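Local structure of putative amidohydrolase/peptidase (Burkholderia cenocepacia, 4WJB) at residues A314-L319 against A330-I335; V277-A282 against G293-V298; D72-V77 against E189-Y194. The protein is a zinc-dependent hydrolase of the peptidase M20 family that probably cleaves carbon-nitrogen bonds other than peptide bonds. All coordinates share one frame; numbering follows the deposited sequence.

Contact 1: A314-L319 against A330-I335; sequences ALRAEL and AQIEQI
I332 points its side chain from the strand at the helix, and three helix residues close round it. L319 makes the tightest approach: its CG stands anti to the backbone N (chi1 -174°), which carries CD2 to 3.7 Å from CB of I332, the two side chains crossing obliquely. I332 is itself extended, with CG1 anti to its backbone N, so CD1 reaches further along the helix and meets CD2 of L315 at 4.0 Å. Nearer the start of the strand, CB of A330 lies 4.2 Å from CG of L319. The packing between the two leucines and the strand is thus entirely aliphatic, and no direct hydrogen bond crosses from 314-319 to 330-335.

R316 handles the polar margin. Its chain runs straight from CG to NE, laying NH1 3.8 Å from CG2 of I332 while NE is held by a salt bridge to D312, one turn earlier. Q334 crosses the arginine at about a right angle, with the guanidinium and amide planes 49° apart; its NE2 sits at the guanidinium edge without bonding, and its OE1 is hydrogen-bonded to T337. A water in the guanidinium plane makes the polar link, accepting from R316 NH2 at 3.1 Å and from Q334 N at 3.0 Å.

Helix and strand run nearly antiparallel, at 168°, their axes 10.2 Å apart. M258 of helix 251-268 touches both leucines, V298 and F300 of strand 289-302 reach L315, and strand 217-234 pairs through its backbone with Q331, E333 and I335, so helix 305-326 packs lengthwise against one face of the sheet.

Contact 2: V277-A282 against G293-V298; sequences VGMIEA and GCFFTV
This is the antiparallel beta hairpin of strands 274-283 and 289-302, within the M20 dimerisation region. E281 and F295 form its hydrogen-bonded pair: E281 N donates to F295 O at 2.7 Å, in the carbonyl plane, whereas F295 N meets E281 O from 25° above the plane of the E281 carbonyl. I280-F296 and A282-C294 flank it as non-hydrogen-bonded pairs. Beyond them the regular pairing of 280-282 gives way to loop, yet T297 N still donates to M279 O at 3.1 Å.

The face carrying I280 and F296 is buried against helix 251-268. There CG1 and CD1 of I280 both lie 3.7 Å from SG of C294, and CG1 of V277 packs on CD2 of F296 at 4.0 Å. On the other face E281 runs alongside F295, its CG by CD2. N285 of the second subunit accepts a hydrogen bond through OD1 from I280 N, and R287 of that subunit packs on T297, so the hairpin takes part in the dimer contact.

T297 OG1 receives a weak bond from M279 N and also donates to a water that accepts from G278 N. The fully extended M279 chain sets SD at the F295 ring edge, a Met-aromatic contact 4.0 Å from CE2.

Contact 3: D72-V77 against E189-Y194; sequences DRMGNV and EPVGGY
Hydrogen bonding inside 72-77 shapes the surface that 189-194 meets. D72 begins a type I turn closing at G75, where G75 N donates to D72 O. With CG between the backbone N and the carbonyl carbon (chi1 69°), the carboxylate folds back over the turn. OD1 accepts from M74 N and N76 N, each at 2.9 Å and each from above the carboxylate plane. OD2 offers its syn lone pair to N76 ND2 at 2.8 Å, so three N-H groups grip the carboxylate and fix its rotation. Such donors would probably help keep D72 ionised. The amide of N76 is held at its other end too, OD1 accepting from T139 N and bonding S152 OG.

Across the segments the direct polar link is slight: R73 N to E189 O is a weak bond, 3.0 Å long and bent to 130°. A water does more. It donates to D72 OD2 and to P190 O, both at 2.8 Å, and accepts from G192 N, tying the carboxylate to the second loop's backbone.

Apolar contact centres on V191, whose two methyls divide the work. CG2 sits by the middle of the turn, 3.6 Å from M74 N and near CG of M74; CG1 comes to 3.6 Å from D72 OD2 and faces N76 ND2, that side chain crossing at about a right angle. V155 and L162 of helices 151-157 and 162-167 also touch both M74 and V191.

The D72 grip on M74 N is an Asx turn, here combined with the type I turn that joins strands 68-71 and 77-81 as a tight hairpin.

From the N terminus, the first partner met is 72-77, between strands 68-71 and 77-81, and contact 3 closes a long loop by bringing 189-194 back onto it. That loop takes in strands 91-96 and 133-138, and the zinc ligands H96 and D107. Contact 2 then closes a short hairpin, and contact 1 another short loop through the end of helix 305-326. All three are in series; none nests or crosses. Contacts 1 and 2 adjoin, with L315 CD2 3.9 Å from V298 CG1, and share the sheet and helices of the dimerisation region. Contact 3 lies about 42 Å from each, centre to centre, in the zinc-binding part.

Contact 1: A314-L319 against A330-I335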
loop_
_atom_site.group_PDB
_atom_site.type_symbol
_atom_site.label_atom_id
_atom_site.label_comp_id
_atom_site.label_asym_id
_atom_site.label_seq_id
_atom_site.Cartn_x
_atom_site.Cartn_y
_atom_site.Cartn_z
ATOM N N ALA A 314 -5.165 3.624 -23.393
ATOM C CA ALA A 314 -3.797 3.992 -23.031
ATOM C C ALA A 314 -3.319 3.222 -21.802
ATOM O O ALA A 314 -2.187 2.733 -21.762
ATOM C CB ALA A 314 -3.695 5.490 -22.793
ATOM N N LEU A 315 -4.192 3.115 -20.805
ATOM C CA LEU A 315 -3.888 2.385 -19.582
ATOM C C LEU A 315 -3.615 0.910 -19.872
ATOM O O LEU A 315 -2.633 0.348 -19.387
ATOM C CB LEU A 315 -5.034 2.514 -18.581
ATOM C CG LEU A 315 -4.934 1.690 -17.293
ATOM C CD1 LEU A 315 -3.770 2.147 -16.431
ATOM C CD2 LEU A 315 -6.240 1.765 -16.511
ATOM N N ARG A 316 -4.489 0.297 -20.664
ATOM C CA ARG A 316 -4.361 -1.114 -21.005
ATOM C C ARG A 316 -3.123 -1.384 -21.857
ATOM O O ARG A 316 -2.478 -2.422 -21.711
ATOM C CB ARG A 316 -5.617 -1.602 -21.732
ATOM C CG ARG A 316 -6.855 -1.644 -20.847
ATOM C CD ARG A 316 -8.109 -2.025 -21.633
ATOM N NE ARG A 316 -9.283 -2.099 -20.766
ATOM C CZ ARG A 316 -9.661 -3.200 -20.126
ATOM N NH1 ARG A 316 -8.961 -4.317 -20.258
ATOM N NH2 ARG A 316 -10.739 -3.189 -19.352
ATOM N N ALA A 317 -2.791 -0.447 -22.740
ATOM C CA ALA A 317 -1.621 -0.597 -23.598
ATOM C C ALA A 317 -0.334 -0.522 -22.785
ATOM O O ALA A 317 0.574 -1.333 -22.968
ATOM C CB ALA A 317 -1.621 0.462 -24.691
ATOM N N GLU A 318 -0.262 0.450 -21.882
ATOM C CA GLU A 318 0.939 0.638 -21.083
ATOM C C GLU A 318 1.100 -0.486 -20.067
ATOM O O GLU A 318 2.219 -0.912 -19.784
ATOM C CB GLU A 318 0.920 1.992 -20.377
ATOM C CG GLU A 318 2.173 2.293 -19.552
ATOM C CD GLU A 318 3.425 2.478 -20.398
ATOM O OE1 GLU A 318 3.336 2.482 -21.645
ATOM O OE2 GLU A 318 4.517 2.627 -19.813
ATOM N N LEU A 319 -0.017 -0.967 -19.526
ATOM C CA LEU A 319 0.022 -2.091 -18.599
ATOM C C LEU A 319 0.652 -3.308 -19.275
ATOM O O LEU A 319 1.503 -3.983 -18.691
ATOM C CB LEU A 319 -1.379 -2.428 -18.089
ATOM C CG LEU A 319 -1.428 -3.507 -17.006
ATOM C CD1 LEU A 319 -0.674 -3.040 -15.773
ATOM C CD2 LEU A 319 -2.862 -3.874 -16.656
ATOM N N ALA A 330 0.173 -9.693 -15.252
ATOM C CA ALA A 330 -0.737 -8.569 -15.083
ATOM C C ALA A 330 -2.187 -8.990 -15.266
ATOM O O ALA A 330 -2.506 -9.807 -16.130
ATOM C CB ALA A 330 -0.386 -7.453 -16.059
ATOM N N GLN A 331 -3.054 -8.429 -14.432
ATOM C CA GLN A 331 -4.490 -8.639 -14.529
ATOM C C GLN A 331 -5.170 -7.292 -14.348
ATOM O O GLN A 331 -4.776 -6.509 -13.483
ATOM C CB GLN A 331 -4.983 -9.626 -13.473
ATOM C CG GLN A 331 -4.460 -11.043 -13.625
ATOM C CD GLN A 331 -4.633 -11.858 -12.358
ATOM O OE1 GLN A 331 -3.792 -11.814 -11.457
ATOM N NE2 GLN A 331 -5.732 -12.602 -12.278
ATOM N N ILE A 332 -6.182 -7.015 -15.163
ATOM C CA ILE A 332 -6.923 -5.764 -15.034
ATOM C C ILE A 332 -8.411 -5.990 -15.255
ATOM O O ILE A 332 -8.810 -6.723 -16.159
ATOM C CB ILE A 332 -6.405 -4.683 -16.018
ATOM C CG1 ILE A 332 -7.168 -3.369 -15.824
ATOM C CG2 ILE A 332 -6.483 -5.168 -17.466
ATOM C CD1 ILE A 332 -6.608 -2.205 -16.624
ATOM N N GLU A 333 -9.227 -5.370 -14.409
ATOM C CA GLU A 333 -10.672 -5.482 -14.524
ATOM C C GLU A 333 -11.333 -4.127 -14.352
ATOM O O GLU A 333 -11.134 -3.451 -13.344
ATOM C CB GLU A 333 -11.231 -6.464 -13.494
ATOM N N GLN A 334 -12.115 -3.731 -15.346
ATOM C CA GLN A 334 -12.945 -2.547 -15.209
ATOM C C GLN A 334 -14.172 -2.929 -14.392
ATOM O O GLN A 334 -15.011 -3.702 -14.850
ATOM C CB GLN A 334 -13.337 -1.997 -16.581
ATOM C CG GLN A 334 -14.091 -0.681 -16.535
ATOM C CD GLN A 334 -14.386 -0.141 -17.919
ATOM O OE1 GLN A 334 -15.448 0.432 -18.161
ATOM N NE2 GLN A 334 -13.442 -0.314 -18.838
ATOM N N ILE A 335 -14.269 -2.399 -13.178
ATOM C CA ILE A 335 -15.309 -2.831 -12.250
ATOM C C ILE A 335 -16.466 -1.841 -12.142
ATOM O O ILE A 335 -17.488 -2.139 -11.522
ATOM C CB ILE A 335 -14.732 -3.062 -10.845
ATOM C CG1 ILE A 335 -14.218 -1.739 -10.268
ATOM C CG2 ILE A 335 -13.622 -4.118 -10.892
ATOM C CD1 ILE A 335 -13.912 -1.790 -8.789
HETATM O O HOH W 1 -12.400 -5.383 -17.844
#

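Contact 2: V277-A282 against G293-V298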
loop_
_atom_site.group_PDB
_atom_site.type_symbol
_atom_site.label_atom_id
_atom_site.label_comp_id
_atom_site.label_asym_id
_atom_site.label_seq_id
_atom_site.Cartn_x
_atom_site.Cartn_y
_atom_site.Cartn_z
ATOM N N VAL A 277 -4.673 6.895 -8.702
ATOM C CA VAL A 277 -4.493 5.622 -8.015
ATOM C C VAL A 277 -4.647 5.922 -6.529
ATOM O O VAL A 277 -3.774 6.533 -5.919
ATOM C CB VAL A 277 -3.126 4.978 -8.323
ATOM C CG1 VAL A 277 -2.927 3.706 -7.497
ATOM C CG2 VAL A 277 -3.014 4.665 -9.807
ATOM N N GLY A 278 -5.781 5.535 -5.954
ATOM C CA GLY A 278 -6.090 5.920 -4.588
ATOM C C GLY A 278 -5.818 4.829 -3.572
ATOM O O GLY A 278 -5.732 5.093 -2.369
ATOM N N MET A 279 -5.679 3.600 -4.057
ATOM C CA MET A 279 -5.510 2.447 -3.179
ATOM C C MET A 279 -4.420 1.512 -3.687
ATOM O O MET A 279 -4.371 1.192 -4.871
ATOM C CB MET A 279 -6.836 1.690 -3.035
ATOM C CG MET A 279 -6.769 0.440 -2.162
ATOM S SD MET A 279 -8.389 -0.360 -2.006
ATOM C CE MET A 279 -8.016 -1.639 -0.805
ATOM N N ILE A 280 -3.539 1.087 -2.788
ATOM C CA ILE A 280 -2.507 0.124 -3.149
ATOM C C ILE A 280 -2.301 -0.882 -2.019
ATOM O O ILE A 280 -2.373 -0.538 -0.835
ATOM C CB ILE A 280 -1.159 0.820 -3.503
ATOM C CG1 ILE A 280 -0.112 -0.209 -3.951
ATOM C CG2 ILE A 280 -0.642 1.639 -2.336
ATOM C CD1 ILE A 280 1.170 0.411 -4.456
ATOM N N GLU A 281 -2.083 -2.135 -2.402
ATOM C CA GLU A 281 -1.808 -3.199 -1.448
ATOM C C GLU A 281 -0.662 -4.056 -1.963
ATOM O O GLU A 281 -0.808 -4.791 -2.939
ATOM C CB GLU A 281 -3.051 -4.064 -1.210
ATOM C CG GLU A 281 -4.261 -3.308 -0.676
ATOM C CD GLU A 281 -4.166 -2.998 0.808
ATOM O OE1 GLU A 281 -5.163 -2.500 1.375
ATOM O OE2 GLU A 281 -3.108 -3.259 1.416
ATOM N N ALA A 282 0.486 -3.947 -1.308
ATOM C CA ALA A 282 1.635 -4.758 -1.667
ATOM C C ALA A 282 1.656 -6.017 -0.818
ATOM O O ALA A 282 1.169 -6.021 0.313
ATOM C CB ALA A 282 2.920 -3.970 -1.492
ATOM N N GLY A 293 3.737 -9.449 -5.082
ATOM C CA GLY A 293 2.367 -9.139 -5.442
ATOM C C GLY A 293 2.001 -7.701 -5.150
ATOM O O GLY A 293 2.442 -7.116 -4.156
ATOM N N CYS A 294 1.188 -7.114 -6.015
ATOM C CA CYS A 294 0.746 -5.754 -5.769
ATOM C C CYS A 294 -0.602 -5.465 -6.418
ATOM O O CYS A 294 -0.765 -5.597 -7.629
ATOM C CB CYS A 294 1.787 -4.755 -6.261
ATOM S SG CYS A 294 1.473 -3.074 -5.658
ATOM N N PHE A 295 -1.560 -5.074 -5.588
ATOM C CA PHE A 295 -2.886 -4.679 -6.045
ATOM C C PHE A 295 -3.012 -3.164 -5.958
ATOM O O PHE A 295 -2.543 -2.553 -4.996
ATOM C CB PHE A 295 -3.964 -5.376 -5.203
ATOM C CG PHE A 295 -5.335 -4.753 -5.310
ATOM C CD1 PHE A 295 -6.217 -5.152 -6.302
ATOM C CD2 PHE A 295 -5.752 -3.790 -4.399
ATOM C CE1 PHE A 295 -7.483 -4.589 -6.398
ATOM C CE2 PHE A 295 -7.013 -3.221 -4.491
ATOM C CZ PHE A 295 -7.880 -3.623 -5.489
ATOM N N PHE A 296 -3.624 -2.553 -6.968
ATOM C CA PHE A 296 -3.940 -1.130 -6.904
ATOM C C PHE A 296 -5.127 -0.775 -7.788
ATOM O O PHE A 296 -5.460 -1.497 -8.729
ATOM C CB PHE A 296 -2.721 -0.271 -7.281
ATOM C CG PHE A 296 -2.264 -0.438 -8.705
ATOM C CD1 PHE A 296 -1.340 -1.419 -9.043
ATOM C CD2 PHE A 296 -2.742 0.402 -9.704
ATOM C CE1 PHE A 296 -0.909 -1.566 -10.352
ATOM C CE2 PHE A 296 -2.319 0.257 -11.015
ATOM C CZ PHE A 296 -1.402 -0.728 -11.339
ATOM N N THR A 297 -5.771 0.340 -7.464
ATOM C CA THR A 297 -6.948 0.784 -8.200
ATOM C C THR A 297 -6.616 1.925 -9.145
ATOM O O THR A 297 -5.657 2.665 -8.932
ATOM C CB THR A 297 -8.061 1.252 -7.253
ATOM O OG1 THR A 297 -7.580 2.347 -6.465
ATOM C CG2 THR A 297 -8.498 0.113 -6.328
ATOM N N VAL A 298 -7.413 2.057 -10.200
ATOM C CA VAL A 298 -7.298 3.186 -11.106
ATOM C C VAL A 298 -8.691 3.736 -11.375
ATOM O O VAL A 298 -9.635 2.972 -11.590
ATOM C CB VAL A 298 -6.631 2.799 -12.446
ATOM C CG1 VAL A 298 -6.484 4.017 -13.344
ATOM C CG2 VAL A 298 -5.274 2.160 -12.211
HETATM O O HOH W 2 -8.077 4.681 -7.740
#

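Contact 3: D72-V77 against E189-Y194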
loop_
_atom_site.group_PDB
_atom_site.type_symbol
_atom_site.label_atom_id
_atom_site.label_comp_id
_atom_site.label_asym_id
_atom_site.label_seq_id
_atom_site.Cartn_x
_atom_site.Cartn_y
_atom_site.Cartn_z
ATOM N N ASP A 72 -44.515 13.794 -2.925
ATOM C CA ASP A 72 -44.701 12.538 -3.654
ATOM C C ASP A 72 -44.351 11.330 -2.776
ATOM O O ASP A 72 -43.990 11.485 -1.607
ATOM C CB ASP A 72 -43.900 12.527 -4.976
ATOM C CG ASP A 72 -42.379 12.477 -4.781
ATOM O OD1 ASP A 72 -41.885 12.063 -3.708
ATOM O OD2 ASP A 72 -41.667 12.840 -5.748
ATOM N N ARG A 73 -44.450 10.134 -3.347
ATOM C CA ARG A 73 -44.349 8.907 -2.570
ATOM C C ARG A 73 -42.929 8.648 -2.055
ATOM O O ARG A 73 -42.732 7.829 -1.156
ATOM C CB ARG A 73 -44.845 7.721 -3.404
ATOM C CG ARG A 73 -46.312 7.848 -3.817
ATOM C CD ARG A 73 -46.756 6.696 -4.699
ATOM N NE ARG A 73 -46.936 5.457 -3.951
ATOM C CZ ARG A 73 -47.223 4.286 -4.510
ATOM N NH1 ARG A 73 -47.351 4.188 -5.827
ATOM N NH2 ARG A 73 -47.377 3.209 -3.750
ATOM N N MET A 74 -41.949 9.359 -2.606
ATOM C CA MET A 74 -40.579 9.265 -2.113
ATOM C C MET A 74 -40.269 10.405 -1.148
ATOM O O MET A 74 -39.124 10.577 -0.722
ATOM C CB MET A 74 -39.581 9.263 -3.276
ATOM C CG MET A 74 -39.380 7.880 -3.887
ATOM S SD MET A 74 -38.701 6.682 -2.706
ATOM C CE MET A 74 -36.998 7.242 -2.600
ATOM N N GLY A 75 -41.295 11.177 -0.806
ATOM C CA GLY A 75 -41.151 12.273 0.136
ATOM C C GLY A 75 -40.514 13.521 -0.448
ATOM O O GLY A 75 -40.151 14.439 0.286
ATOM N N ASN A 76 -40.363 13.558 -1.769
ATOM C CA ASN A 76 -39.896 14.767 -2.427
ATOM C C ASN A 76 -40.910 15.882 -2.216
ATOM O O ASN A 76 -42.113 15.669 -2.361
ATOM C CB ASN A 76 -39.675 14.533 -3.919
ATOM C CG ASN A 76 -38.635 13.470 -4.196
ATOM O OD1 ASN A 76 -37.606 13.392 -3.517
ATOM N ND2 ASN A 76 -38.900 12.637 -5.198
ATOM N N VAL A 77 -40.422 17.063 -1.856
ATOM C CA VAL A 77 -41.303 18.180 -1.555
ATOM C C VAL A 77 -41.236 19.193 -2.682
ATOM O O VAL A 77 -40.149 19.646 -3.042
ATOM C CB VAL A 77 -40.924 18.851 -0.218
ATOM C CG1 VAL A 77 -41.902 19.964 0.123
ATOM C CG2 VAL A 77 -40.883 17.811 0.897
ATOM N N GLU A 189 -48.464 11.971 -4.213
ATOM C CA GLU A 189 -48.176 12.251 -5.618
ATOM C C GLU A 189 -47.290 11.182 -6.243
ATOM O O GLU A 189 -46.413 10.622 -5.579
ATOM C CB GLU A 189 -47.508 13.621 -5.780
ATOM C CG GLU A 189 -48.328 14.801 -5.284
ATOM C CD GLU A 189 -49.567 15.060 -6.122
ATOM O OE1 GLU A 189 -49.592 14.678 -7.313
ATOM O OE2 GLU A 189 -50.523 15.643 -5.580
ATOM N N PRO A 190 -47.519 10.892 -7.528
ATOM C CA PRO A 190 -46.605 10.009 -8.250
ATOM C C PRO A 190 -45.210 10.622 -8.288
ATOM O O PRO A 190 -45.074 11.853 -8.312
ATOM C CB PRO A 190 -47.217 9.925 -9.652
ATOM C CG PRO A 190 -48.642 10.327 -9.477
ATOM C CD PRO A 190 -48.645 11.333 -8.369
ATOM N N VAL A 191 -44.188 9.776 -8.265
ATOM C CA VAL A 191 -42.811 10.239 -8.325
ATOM C C VAL A 191 -42.371 10.361 -9.781
ATOM O O VAL A 191 -42.203 9.356 -10.470
ATOM C CB VAL A 191 -41.850 9.282 -7.583
ATOM C CG1 VAL A 191 -40.455 9.891 -7.509
ATOM C CG2 VAL A 191 -42.371 8.976 -6.181
ATOM N N GLY A 192 -42.187 11.591 -10.251
ATOM C CA GLY A 192 -41.792 11.807 -11.632
ATOM C C GLY A 192 -42.870 11.389 -12.617
ATOM O O GLY A 192 -44.049 11.270 -12.258
ATOM N N GLY A 193 -42.466 11.178 -13.865
ATOM C CA GLY A 193 -43.382 10.715 -14.891
ATOM C C GLY A 193 -44.236 11.795 -15.538
ATOM O O GLY A 193 -45.226 11.487 -16.200
ATOM N N TYR A 194 -43.864 13.059 -15.349
ATOM C CA TYR A 194 -44.591 14.163 -15.983
ATOM C C TYR A 194 -43.606 15.129 -16.647
ATOM O O TYR A 194 -42.454 15.214 -16.232
ATOM C CB TYR A 194 -45.470 14.897 -14.958
ATOM C CG TYR A 194 -44.696 15.492 -13.810
ATOM C CD1 TYR A 194 -44.124 16.755 -13.911
ATOM C CD2 TYR A 194 -44.539 14.793 -12.622
ATOM C CE1 TYR A 194 -43.406 17.303 -12.860
ATOM C CE2 TYR A 194 -43.820 15.329 -11.566
ATOM C CZ TYR A 194 -43.254 16.581 -11.693
ATOM O OH TYR A 194 -42.551 17.117 -10.645
HETATM O O HOH W 3 -42.868 13.638 -8.103
#